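Local structure of phosphoserine aminotransferase SerC (3FFR) at residues E43-T47 and A235-T240; N61-L67 and G200-D206; N51-L55 and T256-L260; T25-I31 and A246-F250. The protein probably catalyses the pyridoxal-phosphate-dependent transamination that makes phosphoserine, a step in serine biosynthesis. All blocks are in the same frame, centred on the assembly; numbering follows the deposited sequence.

How the interactions relate
The four contacts join segments of residues 25-67 to segments of residues 200-260, packing helices against one edge of the seven-stranded sheet. The first partners come in the order 25-31, 43-47, 51-55 and 61-67; the second in the order 200-206, 235-240, 246-250 and 256-260. Interaction 2, the strand pair, is enclosed by the other three, while interaction 3 interlocks with interactions 1 and 4. Helix 39-55 serves interactions 1 and 3, helix 246-262 interactions 3 and 4. Centres of interactions 1 and 2 lie about 12 Å apart, those of 2 and 4 about 22 Å. Tyr45 against Phe66, Leu52 against Val201 and Val44 against Phe250 join them into one layered packing.

Interaction 1. Residues E43-T47 and A235-T240; sequences EVYKT and ARVNQT
Tyr45 begins its contact with the loop 235-240 at CB, which lies 3.3 Å from Asn238 O. The first torsion sets CG opposite the backbone N (chi1 177°) and carries the ring out from helix 39-55 beneath the turn. CG stays near the same carbonyl oxygen, which the contact buries without a hydrogen-bonding partner. Next along, CD1 meets ND2 of Asn238 at 3.5 Å, the amide being inclined 61° to the ring, and Asn238 CA stands over the ring face in a CH-pi contact, 3.8 Å from the Tyr45 centroid. That CA is presented by a Schellman motif ending helix 228-235: Asn238 has a positive phi of 60°, its N bonds to Ala235 O, and Gln239 N bonds to Lys234 O. Further out, CE2 of Tyr45 comes within 3.6 Å of Gln239 O, with Thr240 CG2 at the ring edge. At the tip, Tyr45 OH rests against Ala235 CB at 3.3 Å. With an alanine here, the turn would probably lose the surface on which Asn238 CA lies, opening a gap between helix and loop. Beside the ring, Lys46 CB touches Asn238 ND2 at 3.5 Å, while the lysine's NZ turns away to a salt bridge with Asp50.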
loop_
_atom_site.group_PDB
_atom_site.type_symbol
_atom_site.label_atom_id
_atom_site.label_comp_id
_atom_site.label_asym_id
_atom_site.label_seq_id
_atom_site.Cartn_x
_atom_site.Cartn_y
_atom_site.Cartn_z
ATOM N N GLU A 43 -14.097 -3.290 13.314
ATOM C CA GLU A 43 -14.152 -4.690 13.764
ATOM C C GLU A 43 -13.134 -5.569 13.013
ATOM O O GLU A 43 -12.465 -6.438 13.591
ATOM C CB GLU A 43 -15.569 -5.255 13.561
ATOM C CG GLU A 43 -16.594 -4.671 14.501
ATOM C CD GLU A 43 -18.043 -5.123 14.188
ATOM O OE1 GLU A 43 -18.229 -6.056 13.362
ATOM O OE2 GLU A 43 -18.982 -4.519 14.760
ATOM N N VAL A 44 -13.021 -5.312 11.715
ATOM C CA VAL A 44 -12.086 -6.050 10.844
ATOM C C VAL A 44 -10.652 -5.760 11.293
ATOM O O VAL A 44 -9.821 -6.661 11.501
ATOM C CB VAL A 44 -12.308 -5.667 9.350
ATOM C CG1 VAL A 44 -11.194 -6.161 8.383
ATOM C CG2 VAL A 44 -13.719 -6.177 8.878
ATOM N N TYR A 45 -10.413 -4.479 11.492
ATOM C CA TYR A 45 -9.094 -4.007 11.941
ATOM C C TYR A 45 -8.750 -4.708 13.247
ATOM O O TYR A 45 -7.686 -5.317 13.388
ATOM C CB TYR A 45 -9.092 -2.481 12.111
ATOM C CG TYR A 45 -7.807 -1.918 12.636
ATOM C CD1 TYR A 45 -7.409 -2.139 13.970
ATOM C CD2 TYR A 45 -6.982 -1.168 11.822
ATOM C CE1 TYR A 45 -6.204 -1.629 14.448
ATOM C CE2 TYR A 45 -5.785 -0.628 12.289
ATOM C CZ TYR A 45 -5.390 -0.871 13.588
ATOM O OH TYR A 45 -4.177 -0.364 14.006
ATOM N N LYS A 46 -9.669 -4.669 14.197
ATOM C CA LYS A 46 -9.389 -5.171 15.547
ATOM C C LYS A 46 -9.143 -6.647 15.550
ATOM O O LYS A 46 -8.309 -7.153 16.302
ATOM C CB LYS A 46 -10.530 -4.819 16.507
ATOM C CG LYS A 46 -10.197 -5.037 17.949
ATOM C CD LYS A 46 -11.319 -4.489 18.811
ATOM C CE LYS A 46 -10.926 -4.476 20.291
ATOM N NZ LYS A 46 -10.658 -5.823 20.843
ATOM N N THR A 47 -9.825 -7.343 14.663
ATOM C CA THR A 47 -9.627 -8.801 14.560
ATOM C C THR A 47 -8.183 -9.118 14.174
ATOM O O THR A 47 -7.522 -9.959 14.782
ATOM C CB THR A 47 -10.583 -9.408 13.525
ATOM O OG1 THR A 47 -11.936 -9.248 13.987
ATOM C CG2 THR A 47 -10.291 -10.873 13.284
ATOM N N ALA A 235 -4.722 3.997 15.331
ATOM C CA ALA A 235 -4.720 2.594 15.777
ATOM C C ALA A 235 -5.568 2.425 17.023
ATOM O O ALA A 235 -6.250 1.408 17.212
ATOM C CB ALA A 235 -3.276 2.072 16.052
ATOM N N ARG A 236 -5.584 3.471 17.831
ATOM C CA ARG A 236 -6.329 3.450 19.117
ATOM C C ARG A 236 -7.860 3.472 18.939
ATOM O O ARG A 236 -8.614 3.113 19.852
ATOM C CB ARG A 236 -5.752 4.499 20.081
ATOM C CG ARG A 236 -4.363 3.978 20.539
ATOM C CD ARG A 236 -3.512 4.905 21.384
ATOM N NE ARG A 236 -2.400 4.127 21.952
ATOM C CZ ARG A 236 -1.382 4.638 22.630
ATOM N NH1 ARG A 236 -1.298 5.951 22.816
ATOM N NH2 ARG A 236 -0.439 3.830 23.113
ATOM N N VAL A 237 -8.299 3.811 17.736
ATOM C CA VAL A 237 -9.713 3.758 17.359
ATOM C C VAL A 237 -9.937 2.720 16.236
ATOM O O VAL A 237 -10.933 2.735 15.518
ATOM C CB VAL A 237 -10.323 5.128 17.036
ATOM C CG1 VAL A 237 -10.392 5.949 18.338
ATOM C CG2 VAL A 237 -9.555 5.897 15.887
ATOM N N ASN A 238 -8.986 1.811 16.115
ATOM C CA ASN A 238 -9.067 0.709 15.134
ATOM C C ASN A 238 -9.171 1.188 13.702
ATOM O O ASN A 238 -9.918 0.650 12.887
ATOM C CB ASN A 238 -10.234 -0.234 15.487
ATOM C CG ASN A 238 -10.059 -0.878 16.839
ATOM O OD1 ASN A 238 -10.869 -0.677 17.752
ATOM N ND2 ASN A 238 -9.018 -1.645 16.982
ATOM N N GLN A 239 -8.349 2.196 13.411
ATOM C CA GLN A 239 -8.270 2.803 12.080
ATOM C C GLN A 239 -6.821 3.098 11.670
ATOM O O GLN A 239 -5.888 2.943 12.449
ATOM C CB GLN A 239 -9.080 4.110 12.064
ATOM C CG GLN A 239 -10.555 3.944 12.344
ATOM C CD GLN A 239 -11.335 5.251 12.251
ATOM O OE1 GLN A 239 -10.873 6.208 11.663
ATOM N NE2 GLN A 239 -12.513 5.277 12.823
ATOM N N THR A 240 -6.721 3.585 10.442
ATOM C CA THR A 240 -5.456 4.044 9.816
ATOM C C THR A 240 -5.613 5.480 9.381
ATOM O O THR A 240 -6.720 5.953 9.179
ATOM C CB THR A 240 -5.080 3.171 8.615
ATOM O OG1 THR A 240 -6.155 3.153 7.676
ATOM C CG2 THR A 240 -4.787 1.693 9.076
#

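Interaction 2. Residues N61-L67 and G200-D206; sequences NYEVLFL and GVWILND. With P33 (3,6,9,12,15,18-hexaoxaicosane-1,20-diol), chain K.
Glu63 and Leu204 form one of three hydrogen-bonded antiparallel pairs, with Glu63 N 2.8 Å from Leu204 O; Leu65 with Trp202 and Leu67 with Gly200 are the others. The bond from Trp202 N to Leu65 O is almost straight, at 177°, and lies in the carbonyl plane. At the end of the ladder, Asn61 ND2 donates to Asp206 OD1 at 3.0 Å, approaching from above the carboxylate plane. Glu63 folds back at chi2 (60°), letting OE2 take the backbone N of Val64 at 2.9 Å while it also pairs with Lys53. A polyethylene glycol molecule, probably from the crystallisation liquor, bonds weakly to Asn61 O and Glu63 OE1. Packing alternates between the faces. Asn205 CB sits over the centre of the Tyr62 ring, 3.7 Å from its centroid, and Val201 CG2 meets the edge of the Phe66 ring at CD1, 3.9 Å away. On the other face, Leu65 CD1 touches Leu204 CD2 at 3.7 Å, and Leu67 CD1 reaches Trp202 CB. Strand 62-67 is an edge strand, within this chain, of the seven-stranded sheet characteristic of fold-type I pyridoxal-phosphate enzymes; helix 39-55 packs on the Val64 and Phe66 face, helices 70-81 and 228-235 on that of Leu67 and Trp202.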
loop_
_atom_site.group_PDB
_atom_site.type_symbol
_atom_site.label_atom_id
_atom_site.label_comp_id
_atom_site.label_asym_id
_atom_site.label_seq_id
_atom_site.Cartn_x
_atom_site.Cartn_y
_atom_site.Cartn_z
ATOM N N ASN A 61 2.999 -3.520 26.356
ATOM C CA ASN A 61 3.783 -2.331 25.985
ATOM C C ASN A 61 4.078 -2.251 24.478
ATOM O O ASN A 61 4.782 -1.368 24.030
ATOM C CB ASN A 61 5.086 -2.181 26.792
ATOM C CG ASN A 61 6.064 -3.306 26.565
ATOM O OD1 ASN A 61 5.689 -4.478 26.552
ATOM N ND2 ASN A 61 7.348 -2.966 26.425
ATOM N N TYR A 62 3.539 -3.207 23.739
ATOM C CA TYR A 62 3.643 -3.239 22.271
ATOM C C TYR A 62 2.335 -2.893 21.570
ATOM O O TYR A 62 1.240 -3.215 22.040
ATOM C CB TYR A 62 4.080 -4.621 21.777
ATOM C CG TYR A 62 5.570 -4.863 21.832
ATOM C CD1 TYR A 62 6.211 -5.194 23.023
ATOM C CD2 TYR A 62 6.346 -4.769 20.688
ATOM C CE1 TYR A 62 7.595 -5.429 23.043
ATOM C CE2 TYR A 62 7.705 -5.026 20.697
ATOM C CZ TYR A 62 8.328 -5.329 21.856
ATOM O OH TYR A 62 9.684 -5.588 21.821
ATOM N N GLU A 63 2.489 -2.291 20.399
ATOM C CA GLU A 63 1.369 -1.983 19.501
ATOM C C GLU A 63 1.637 -2.550 18.098
ATOM O O GLU A 63 2.768 -2.871 17.737
ATOM C CB GLU A 63 1.122 -0.487 19.429
ATOM C CG GLU A 63 -0.144 -0.206 18.658
ATOM C CD GLU A 63 -1.356 -0.853 19.299
ATOM O OE1 GLU A 63 -1.788 -0.281 20.336
ATOM O OE2 GLU A 63 -1.858 -1.893 18.769
ATOM N N VAL A 64 0.556 -2.691 17.347
ATOM C CA VAL A 64 0.600 -3.206 15.997
ATOM C C VAL A 64 0.146 -2.082 15.085
ATOM O O VAL A 64 -0.928 -1.525 15.309
ATOM C CB VAL A 64 -0.382 -4.400 15.821
ATOM C CG1 VAL A 64 -0.547 -4.777 14.335
ATOM C CG2 VAL A 64 0.043 -5.616 16.609
ATOM N N LEU A 65 0.949 -1.765 14.069
ATOM C CA LEU A 65 0.620 -0.747 13.069
ATOM C C LEU A 65 0.656 -1.328 11.661
ATOM O O LEU A 65 1.506 -2.147 11.322
ATOM C CB LEU A 65 1.565 0.475 13.118
ATOM C CG LEU A 65 1.646 1.163 14.490
ATOM C CD1 LEU A 65 2.676 2.323 14.378
ATOM C CD2 LEU A 65 0.255 1.674 14.981
ATOM N N PHE A 66 -0.311 -0.894 10.865
ATOM C CA PHE A 66 -0.402 -1.304 9.473
ATOM C C PHE A 66 0.068 -0.233 8.477
ATOM O O PHE A 66 -0.343 0.935 8.533
ATOM C CB PHE A 66 -1.819 -1.712 9.097
ATOM C CG PHE A 66 -2.360 -2.864 9.901
ATOM C CD1 PHE A 66 -1.734 -4.108 9.905
ATOM C CD2 PHE A 66 -3.483 -2.700 10.673
ATOM C CE1 PHE A 66 -2.245 -5.165 10.648
ATOM C CE2 PHE A 66 -3.999 -3.761 11.419
ATOM C CZ PHE A 66 -3.375 -4.978 11.418
ATOM N N LEU A 67 0.952 -0.682 7.591
ATOM C CA LEU A 67 1.542 0.134 6.515
ATOM C C LEU A 67 1.418 -0.596 5.170
ATOM O O LEU A 67 0.771 -1.649 5.073
ATOM C CB LEU A 67 2.977 0.557 6.809
ATOM C CG LEU A 67 3.168 1.346 8.120
ATOM C CD1 LEU A 67 3.218 0.463 9.362
ATOM C CD2 LEU A 67 4.445 2.260 8.044
ATOM N N GLY A 200 2.104 -4.147 5.008
ATOM C CA GLY A 200 3.199 -4.219 5.956
ATOM C C GLY A 200 2.675 -4.099 7.365
ATOM O O GLY A 200 1.651 -3.439 7.618
ATOM N N VAL A 201 3.357 -4.783 8.284
ATOM C CA VAL A 201 3.021 -4.768 9.693
ATOM C C VAL A 201 4.236 -4.427 10.551
ATOM O O VAL A 201 5.284 -5.080 10.483
ATOM C CB VAL A 201 2.424 -6.138 10.153
ATOM C CG1 VAL A 201 1.947 -6.051 11.582
ATOM C CG2 VAL A 201 1.205 -6.567 9.238
ATOM N N TRP A 202 4.070 -3.374 11.330
ATOM C CA TRP A 202 5.105 -2.839 12.221
ATOM C C TRP A 202 4.659 -3.020 13.661
ATOM O O TRP A 202 3.720 -2.419 14.115
ATOM C CB TRP A 202 5.389 -1.372 11.871
ATOM C CG TRP A 202 6.558 -0.737 12.550
ATOM C CD1 TRP A 202 7.528 -1.362 13.284
ATOM C CD2 TRP A 202 6.976 0.636 12.425
ATOM N NE1 TRP A 202 8.449 -0.449 13.714
ATOM C CE2 TRP A 202 8.155 0.782 13.186
ATOM C CE3 TRP A 202 6.435 1.755 11.794
ATOM C CZ2 TRP A 202 8.824 2.013 13.323
ATOM C CZ3 TRP A 202 7.101 2.983 11.928
ATOM C CH2 TRP A 202 8.267 3.105 12.696
ATOM N N ILE A 203 5.367 -3.900 14.345
ATOM C CA ILE A 203 5.140 -4.186 15.754
ATOM C C ILE A 203 6.205 -3.404 16.519
ATOM O O ILE A 203 7.407 -3.527 16.245
ATOM C CB ILE A 203 5.248 -5.702 16.009
ATOM C CG1 ILE A 203 4.047 -6.422 15.338
ATOM C CG2 ILE A 203 5.346 -6.004 17.511
ATOM C CD1 ILE A 203 4.163 -7.919 15.353
ATOM N N LEU A 204 5.764 -2.564 17.447
ATOM C CA LEU A 204 6.716 -1.683 18.136
ATOM C C LEU A 204 6.291 -1.388 19.546
ATOM O O LEU A 204 5.116 -1.397 19.867
ATOM C CB LEU A 204 6.866 -0.360 17.362
ATOM C CG LEU A 204 5.730 0.702 17.394
ATOM C CD1 LEU A 204 6.179 1.954 16.633
ATOM C CD2 LEU A 204 4.353 0.192 16.840
ATOM N N ASN A 205 7.282 -1.114 20.371
ATOM C CA ASN A 205 7.030 -0.827 21.778
ATOM C C ASN A 205 7.054 0.643 22.176
ATOM O O ASN A 205 7.248 1.595 21.386
ATOM C CB ASN A 205 7.940 -1.670 22.706
ATOM C CG ASN A 205 9.387 -1.161 22.755
ATOM O OD1 ASN A 205 9.712 -0.142 22.166
ATOM N ND2 ASN A 205 10.256 -1.885 23.464
ATOM N N ASP A 206 6.798 0.796 23.463
ATOM C CA ASP A 206 6.740 2.113 24.108
ATOM C C ASP A 206 8.010 2.935 23.885
ATOM O O ASP A 206 7.951 4.158 23.748
ATOM C CB ASP A 206 6.485 1.974 25.637
ATOM C CG ASP A 206 7.599 1.140 26.397
ATOM O OD1 ASP A 206 7.953 -0.030 26.065
ATOM O OD2 ASP A 206 8.114 1.676 27.417
HETATM O O4 P33 K . 3.090 1.102 24.336
HETATM C C3 P33 K . 1.768 1.294 23.817
HETATM C C2 P33 K . 0.880 0.052 23.886
HETATM O O1 P33 K . -0.249 0.269 23.001
HETATM O O HOH W 1 10.316 -4.324 25.221
#

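Interaction 3. Residues N51-L55 and T256-L260; sequences NLKTL and TGDML
Asn51 and Thr256 supply the polar part of this helix pair. Asn51 ND2 donates a weak hydrogen bond to Thr256 OG1, 3.3 Å long and bent to 146° at the hydrogen, and gives a further bond to Gly253 O. Thr256 OG1 sits between its own backbone N and carbonyl carbon (chi1 53°), a position from which it also bonds back to Leu252 O and faces Asn51 CB only 3.1 Å away. An alanine in place of Asn51 removes the amide, and Thr256 OG1 would probably lose its partner across the helix pair, with the flank of Leu260 less covered. Van der Waals packing centres on Leu260, whose two methyls divide the work. CD1 of Leu260 lies against the amide of Asn51, 3.8 Å from Asn51 CG. Its CD2 is set against the backbone of the facing helix, 3.7 Å from Leu55 CA, and also touches Thr54 CG2. Leu55 reaches two residues with its two methyls: CD1 meets Leu260 CD2 at 3.8 Å, and CD2 meets the selenium of selenomethionine Met259 at 4.1 Å. The side chains of Leu52 and Thr256 cross at about a right angle, touching through CD2 and CG2. The two short segments run in roughly the same direction, 27° apart with axes 9.7 Å from each other. Leu52 and Lys53 rest on Val64 of strand 62-67, while Leu55 and Met259 touch helix 264-284.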
loop_
_atom_site.group_PDB
_atom_site.type_symbol
_atom_site.label_atom_id
_atom_site.label_comp_id
_atom_site.label_asym_id
_atom_site.label_seq_id
_atom_site.Cartn_x
_atom_site.Cartn_y
_atom_site.Cartn_z
ATOM N N ASN A 51 -5.574 -10.595 16.820
ATOM C CA ASN A 51 -5.108 -11.967 16.494
ATOM C C ASN A 51 -3.592 -12.015 16.418
ATOM O O ASN A 51 -2.982 -12.990 16.807
ATOM C CB ASN A 51 -5.705 -12.525 15.197
ATOM C CG ASN A 51 -7.162 -12.957 15.347
ATOM O OD1 ASN A 51 -7.734 -12.923 16.460
ATOM N ND2 ASN A 51 -7.788 -13.354 14.211
ATOM N N LEU A 52 -2.980 -10.941 15.921
ATOM C CA LEU A 52 -1.516 -10.889 15.861
ATOM C C LEU A 52 -0.951 -10.838 17.283
ATOM O O LEU A 52 0.065 -11.474 17.581
ATOM C CB LEU A 52 -1.001 -9.708 15.036
ATOM C CG LEU A 52 -1.120 -9.864 13.522
ATOM C CD1 LEU A 52 -0.890 -8.498 12.825
ATOM C CD2 LEU A 52 -0.114 -10.919 12.998
ATOM N N LYS A 53 -1.602 -10.064 18.138
ATOM C CA LYS A 53 -1.102 -9.935 19.529
ATOM C C LYS A 53 -1.187 -11.291 20.221
ATOM O O LYS A 53 -0.329 -11.672 21.022
ATOM C CB LYS A 53 -1.866 -8.869 20.301
ATOM C CG LYS A 53 -1.605 -7.471 19.781
ATOM C CD LYS A 53 -2.522 -6.391 20.368
ATOM C CE LYS A 53 -2.230 -5.050 19.749
ATOM N NZ LYS A 53 -3.072 -3.930 20.283
ATOM N N THR A 54 -2.237 -12.025 19.900
ATOM C CA THR A 54 -2.427 -13.341 20.538
ATOM C C THR A 54 -1.414 -14.354 19.966
ATOM O O THR A 54 -0.670 -15.055 20.692
ATOM C CB THR A 54 -3.866 -13.844 20.331
ATOM O OG1 THR A 54 -4.787 -12.901 20.889
ATOM C CG2 THR A 54 -4.068 -15.197 21.002
ATOM N N LEU A 55 -1.349 -14.385 18.649
ATOM C CA LEU A 55 -0.486 -15.375 17.973
ATOM C C LEU A 55 0.978 -15.204 18.325
ATOM O O LEU A 55 1.727 -16.181 18.458
ATOM C CB LEU A 55 -0.637 -15.262 16.464
ATOM C CG LEU A 55 0.126 -16.283 15.617
ATOM C CD1 LEU A 55 -0.540 -17.626 15.777
ATOM C CD2 LEU A 55 0.156 -15.822 14.121
ATOM N N THR A 256 -4.877 -15.389 10.312
ATOM C CA THR A 256 -4.318 -15.491 11.663
ATOM C C THR A 256 -5.279 -16.269 12.548
ATOM O O THR A 256 -4.835 -16.980 13.446
ATOM C CB THR A 256 -3.956 -14.150 12.290
ATOM O OG1 THR A 256 -5.079 -13.239 12.247
ATOM C CG2 THR A 256 -2.760 -13.518 11.534
ATOM N N GLY A 257 -6.579 -16.157 12.286
ATOM C CA GLY A 257 -7.562 -16.956 13.054
ATOM C C GLY A 257 -7.321 -18.440 12.822
ATOM O O GLY A 257 -7.308 -19.286 13.754
ATOM N N ASP A 258 -7.105 -18.760 11.564
ATOM C CA ASP A 258 -6.833 -20.136 11.166
ATOM C C ASP A 258 -5.547 -20.611 11.857
ATOM O O ASP A 258 -5.450 -21.733 12.330
ATOM C CB ASP A 258 -6.687 -20.265 9.630
ATOM C CG ASP A 258 -7.983 -19.986 8.877
ATOM O OD1 ASP A 258 -9.059 -20.332 9.421
ATOM O OD2 ASP A 258 -7.924 -19.444 7.743
HETATM N N MSE A 259 -4.545 -19.742 11.879
HETATM C CA MSE A 259 -3.254 -20.084 12.466
HETATM C C MSE A 259 -3.366 -20.344 13.968
HETATM O O MSE A 259 -2.734 -21.244 14.526
HETATM C CB MSE A 259 -2.176 -19.017 12.177
HETATM C CG MSE A 259 -1.763 -18.994 10.772
HETATM SE SE MSE A 259 -0.418 -17.580 10.492
HETATM C CE MSE A 259 0.068 -17.989 8.675
ATOM N N LEU A 260 -4.207 -19.555 14.597
ATOM C CA LEU A 260 -4.435 -19.693 16.030
ATOM C C LEU A 260 -5.050 -21.047 16.374
ATOM O O LEU A 260 -4.873 -21.530 17.493
ATOM C CB LEU A 260 -5.320 -18.592 16.589
ATOM C CG LEU A 260 -4.658 -17.232 16.724
ATOM C CD1 LEU A 260 -5.707 -16.124 16.868
ATOM C CD2 LEU A 260 -3.673 -17.245 17.863
#

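Interaction 4. Residues T25-I31 and A246-F250; sequences TALDEKI and AMNIF
Two torsions bring Phe250 and Ile31 together. Phe250 has CG anti to its own backbone nitrogen (chi1 179°), which projects the ring from the first turns of helix 246-262, and Ile31, with chi2 at -63°, folds CD1 round so that it and CG1 both meet the same side of that ring. Ile31 is placed by a Schellman motif that closes helix 19-28: Lys30 takes a positive phi, and Ile31 N bonds back to Ala26 O while Lys30 N bonds to Leu27 O. The chain thus turns Ile31 towards the facing helix. Ile31 CG1 lies over the ring in a CH-pi contact, 3.9 Å from the Phe250 centroid and 21° off the normal. Its CD1 is 3.7 Å from Phe250 CD1, and CG2 packs beside Phe250 CB at 3.9 Å. Around the rest of the ring, Ala26 CB comes obliquely to within 3.8 Å of CE2 of Phe250, and Thr25 CG2 meets the edge at CZ. The contact is mainly apolar, with the carboxylate of Glu29 near the ring at CE1, and joins the end of one helix to the start of another. It borders the dimer interface: Asp28 and Lys30 form salt bridges with Arg20 and Glu14 of the second subunit, and Met247 packs on Pro196 of that subunit. Met247, a selenomethionine here, is curled at its second and third torsions; this brings its methyl back towards the first helix, and CE stops 3.8 Å from Ala26 CB.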
loop_
_atom_site.group_PDB
_atom_site.type_symbol
_atom_site.label_atom_id
_atom_site.label_comp_id
_atom_site.label_asym_id
_atom_site.label_seq_id
_atom_site.Cartn_x
_atom_site.Cartn_y
_atom_site.Cartn_z
ATOM N N THR A 25 -15.608 -14.669 0.806
ATOM C CA THR A 25 -16.337 -14.027 1.901
ATOM C C THR A 25 -16.197 -12.504 1.824
ATOM O O THR A 25 -17.166 -11.757 2.016
ATOM C CB THR A 25 -15.866 -14.515 3.265
ATOM O OG1 THR A 25 -16.055 -15.931 3.353
ATOM C CG2 THR A 25 -16.652 -13.862 4.370
ATOM N N ALA A 26 -14.985 -12.043 1.538
ATOM C CA ALA A 26 -14.706 -10.585 1.413
ATOM C C ALA A 26 -15.577 -9.959 0.354
ATOM O O ALA A 26 -16.120 -8.863 0.520
ATOM C CB ALA A 26 -13.185 -10.306 1.096
ATOM N N LEU A 27 -15.721 -10.676 -0.751
ATOM C CA LEU A 27 -16.509 -10.142 -1.858
ATOM C C LEU A 27 -17.977 -10.130 -1.460
ATOM O O LEU A 27 -18.704 -9.148 -1.686
ATOM C CB LEU A 27 -16.323 -10.985 -3.114
ATOM C CG LEU A 27 -14.933 -10.935 -3.747
ATOM C CD1 LEU A 27 -14.784 -12.034 -4.805
ATOM C CD2 LEU A 27 -14.580 -9.515 -4.283
ATOM N N ASP A 28 -18.399 -11.217 -0.849
ATOM C CA ASP A 28 -19.802 -11.373 -0.441
ATOM C C ASP A 28 -20.250 -10.336 0.556
ATOM O O ASP A 28 -21.399 -9.827 0.486
ATOM C CB ASP A 28 -20.065 -12.759 0.168
ATOM C CG ASP A 28 -20.179 -13.848 -0.875
ATOM O OD1 ASP A 28 -20.324 -13.521 -2.054
ATOM O OD2 ASP A 28 -20.173 -15.036 -0.502
ATOM N N GLU A 29 -19.341 -10.014 1.471
ATOM C CA GLU A 29 -19.620 -9.047 2.552
ATOM C C GLU A 29 -19.355 -7.607 2.164
ATOM O O GLU A 29 -19.598 -6.695 2.950
ATOM C CB GLU A 29 -18.824 -9.349 3.810
ATOM C CG GLU A 29 -19.222 -10.727 4.415
ATOM C CD GLU A 29 -18.587 -11.035 5.765
ATOM O OE1 GLU A 29 -17.858 -10.201 6.330
ATOM O OE2 GLU A 29 -18.836 -12.153 6.277
ATOM N N LYS A 30 -18.847 -7.428 0.952
ATOM C CA LYS A 30 -18.499 -6.096 0.436
ATOM C C LYS A 30 -17.465 -5.363 1.299
ATOM O O LYS A 30 -17.516 -4.160 1.497
ATOM C CB LYS A 30 -19.759 -5.229 0.196
ATOM C CG LYS A 30 -20.601 -5.802 -0.940
ATOM C CD LYS A 30 -21.684 -4.820 -1.375
ATOM C CE LYS A 30 -22.359 -5.271 -2.678
ATOM N NZ LYS A 30 -23.361 -4.295 -3.191
ATOM N N ILE A 31 -16.486 -6.129 1.760
ATOM C CA ILE A 31 -15.420 -5.588 2.584
ATOM C C ILE A 31 -14.682 -4.467 1.853
ATOM O O ILE A 31 -14.180 -3.535 2.468
ATOM C CB ILE A 31 -14.412 -6.721 3.025
ATOM C CG1 ILE A 31 -15.092 -7.738 3.926
ATOM C CG2 ILE A 31 -13.155 -6.098 3.713
ATOM C CD1 ILE A 31 -15.600 -7.171 5.239
ATOM N N ALA A 246 -7.886 -2.681 3.063
ATOM C CA ALA A 246 -8.873 -3.418 3.860
ATOM C C ALA A 246 -8.972 -4.884 3.498
ATOM O O ALA A 246 -9.229 -5.744 4.346
ATOM C CB ALA A 246 -10.269 -2.724 3.757
HETATM N N MSE A 247 -8.790 -5.176 2.212
HETATM C CA MSE A 247 -8.889 -6.566 1.751
HETATM C C MSE A 247 -7.862 -7.393 2.500
HETATM O O MSE A 247 -8.162 -8.480 3.062
HETATM C CB MSE A 247 -8.724 -6.729 0.230
HETATM C CG MSE A 247 -9.706 -5.888 -0.583
HETATM SE SE MSE A 247 -11.575 -6.390 -0.288
HETATM C CE MSE A 247 -11.754 -7.834 -1.471
ATOM N N ASN A 248 -6.618 -6.897 2.523
ATOM C CA ASN A 248 -5.558 -7.624 3.214
ATOM C C ASN A 248 -5.697 -7.612 4.729
ATOM O O ASN A 248 -5.310 -8.562 5.392
ATOM C CB ASN A 248 -4.135 -7.224 2.811
ATOM C CG ASN A 248 -3.582 -8.082 1.700
ATOM O OD1 ASN A 248 -4.232 -9.022 1.222
ATOM N ND2 ASN A 248 -2.347 -7.757 1.263
ATOM N N ILE A 249 -6.194 -6.518 5.290
ATOM C CA ILE A 249 -6.416 -6.490 6.756
ATOM C C ILE A 249 -7.465 -7.563 7.096
ATOM O O ILE A 249 -7.357 -8.297 8.082
ATOM C CB ILE A 249 -6.816 -5.076 7.254
ATOM C CG1 ILE A 249 -5.605 -4.131 7.073
ATOM C CG2 ILE A 249 -7.222 -5.120 8.743
ATOM C CD1 ILE A 249 -5.912 -2.616 7.319
ATOM N N PHE A 250 -8.470 -7.671 6.232
ATOM C CA PHE A 250 -9.522 -8.685 6.396
ATOM C C PHE A 250 -8.933 -10.086 6.300
ATOM O O PHE A 250 -9.125 -10.955 7.171
ATOM C CB PHE A 250 -10.598 -8.528 5.318
ATOM C CG PHE A 250 -11.701 -9.542 5.401
ATOM C CD1 PHE A 250 -12.763 -9.353 6.286
ATOM C CD2 PHE A 250 -11.718 -10.644 4.572
ATOM C CE1 PHE A 250 -13.803 -10.259 6.352
ATOM C CE2 PHE A 250 -12.758 -11.559 4.642
ATOM C CZ PHE A 250 -13.796 -11.359 5.538
#